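PDB 1M22: peptide amidase, which probably hydrolyses amide bonds, as a peptide amidase of the amidase signature family. Local coordinates for residues G76-I81 with R118-V123. Residues are numbered along the deposited sequence; the frame is centred on the assembly and turned at random.
Sequences GPLHGI and RDAGAV
Gly80 and Gly121 meet backbone to backbone, the N-H of Gly80 giving a bond to the carbonyl of Gly121 (N to O 2.8 Å, 160° at the hydrogen) from above the carbonyl plane. A second bond runs the other way, from Val123 N to Ile81 O at 2.8 Å, and is straighter, at 172°. Beside the first bond the two backbones are tightly packed: the CA atoms of His79 and Gly121 lie 4.0 Å apart, and Gly121, having no side chain, lets its CA sit directly against that of His79. With its positive phi, Gly121 also closes the Schellman motif that ends helix 112-119. Across from it, two overlapping turns, type I from Gly76 to His79 and type II from Leu78 to Ile81, bend the loop so that Gly80 N and Ile81 O face residues 118-123.

Side chains add little at this seam. Ala122 CB rests 3.6 Å from Ile81 O, while Val123 CG2, anti to its own carbonyl carbon, reaches the Gly80 peptide. His79 turns its ring off to helix 58-70, where NE2 bonds to Arg65 O. Toward the partly exposed Gly76 and Ala120, on the solvent side, the fit is looser; Leu78 CB and Ala120 CB are 4.5 Å apart. Val123 goes on to pair with Leu83, which makes this the start of the parallel pairing of strands 82-86 and 123-128 in the mixed central sheet of the amidase fold.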
loop_
_atom_site.group_PDB
_atom_site.type_symbol
_atom_site.label_atom_id
_atom_site.label_comp_id
_atom_site.label_asym_id
_atom_site.label_seq_id
_atom_site.Cartn_x
_atom_site.Cartn_y
_atom_site.Cartn_z
ATOM N N GLY A 76 8.088 -11.941 18.948
ATOM C CA GLY A 76 6.768 -12.219 18.415
ATOM C C GLY A 76 6.792 -12.851 17.037
ATOM O O GLY A 76 7.850 -13.260 16.554
ATOM N N PRO A 77 5.631 -12.930 16.369
ATOM C CA PRO A 77 5.473 -13.517 15.034
ATOM C C PRO A 77 6.393 -12.983 13.938
ATOM O O PRO A 77 6.682 -13.692 12.975
ATOM C CB PRO A 77 4.004 -13.251 14.712
ATOM C CG PRO A 77 3.358 -13.234 16.057
ATOM C CD PRO A 77 4.336 -12.443 16.878
ATOM N N LEU A 78 6.845 -11.740 14.076
ATOM C CA LEU A 78 7.707 -11.145 13.059
ATOM C C LEU A 78 9.196 -11.140 13.400
ATOM O O LEU A 78 9.993 -10.531 12.687
ATOM C CB LEU A 78 7.267 -9.705 12.769
ATOM C CG LEU A 78 5.841 -9.466 12.260
ATOM C CD1 LEU A 78 5.663 -7.990 11.943
ATOM C CD2 LEU A 78 5.574 -10.301 11.019
ATOM N N HIS A 79 9.574 -11.829 14.472
ATOM C CA HIS A 79 10.972 -11.864 14.887
ATOM C C HIS A 79 11.888 -12.403 13.789
ATOM O O HIS A 79 11.789 -13.568 13.400
ATOM C CB HIS A 79 11.124 -12.719 16.147
ATOM C CG HIS A 79 12.450 -12.563 16.822
ATOM N ND1 HIS A 79 12.606 -11.861 17.998
ATOM C CD2 HIS A 79 13.686 -12.995 16.476
ATOM C CE1 HIS A 79 13.879 -11.869 18.349
ATOM N NE2 HIS A 79 14.556 -12.551 17.442
ATOM N N GLY A 80 12.779 -11.545 13.298
ATOM C CA GLY A 80 13.715 -11.945 12.260
ATOM C C GLY A 80 13.212 -11.878 10.826
ATOM O O GLY A 80 13.943 -12.233 9.906
ATOM N N ILE A 81 11.979 -11.421 10.628
ATOM C CA ILE A 81 11.387 -11.327 9.290
ATOM C C ILE A 81 11.829 -10.060 8.552
ATOM O O ILE A 81 11.607 -8.952 9.033
ATOM C CB ILE A 81 9.842 -11.338 9.382
ATOM C CG1 ILE A 81 9.366 -12.658 9.994
ATOM C CG2 ILE A 81 9.228 -11.114 8.005
ATOM C CD1 ILE A 81 9.653 -13.884 9.150
ATOM N N ARG A 118 10.153 -2.702 14.331
ATOM C CA ARG A 118 11.441 -3.092 14.879
ATOM C C ARG A 118 11.292 -3.696 16.273
ATOM O O ARG A 118 11.989 -4.656 16.606
ATOM C CB ARG A 118 12.409 -1.904 14.873
ATOM C CG ARG A 118 13.030 -1.689 13.492
ATOM C CD ARG A 118 13.949 -0.481 13.419
ATOM N NE ARG A 118 14.882 -0.612 12.301
ATOM C CZ ARG A 118 15.358 0.406 11.592
ATOM N NH1 ARG A 118 14.988 1.650 11.873
ATOM N NH2 ARG A 118 16.212 0.181 10.603
ATOM N N ASP A 119 10.378 -3.161 17.078
ATOM C CA ASP A 119 10.159 -3.713 18.411
ATOM C C ASP A 119 9.611 -5.135 18.275
ATOM O O ASP A 119 9.873 -5.992 19.118
ATOM C CB ASP A 119 9.179 -2.847 19.210
ATOM C CG ASP A 119 9.752 -1.488 19.559
ATOM O OD1 ASP A 119 10.957 -1.414 19.874
ATOM O OD2 ASP A 119 8.993 -0.494 19.529
ATOM N N ALA A 120 8.860 -5.378 17.204
ATOM C CA ALA A 120 8.284 -6.693 16.930
ATOM C C ALA A 120 9.337 -7.661 16.386
ATOM O O ALA A 120 9.053 -8.843 16.173
ATOM C CB ALA A 120 7.130 -6.563 15.936
ATOM N N GLY A 121 10.543 -7.155 16.146
ATOM C CA GLY A 121 11.619 -8.005 15.658
ATOM C C GLY A 121 11.849 -8.046 14.160
ATOM O O GLY A 121 12.697 -8.801 13.689
ATOM N N ALA A 122 11.109 -7.247 13.400
ATOM C CA ALA A 122 11.290 -7.243 11.956
ATOM C C ALA A 122 12.631 -6.621 11.585
ATOM O O ALA A 122 13.157 -5.768 12.301
ATOM C CB ALA A 122 10.151 -6.481 11.276
ATOM N N VAL A 123 13.181 -7.072 10.465
ATOM C CA VAL A 123 14.454 -6.578 9.959
ATOM C C VAL A 123 14.158 -5.680 8.760
ATOM O O VAL A 123 13.492 -6.102 7.817
ATOM C CB VAL A 123 15.350 -7.749 9.498
ATOM C CG1 VAL A 123 16.593 -7.220 8.785
ATOM C CG2 VAL A 123 15.745 -8.600 10.697
#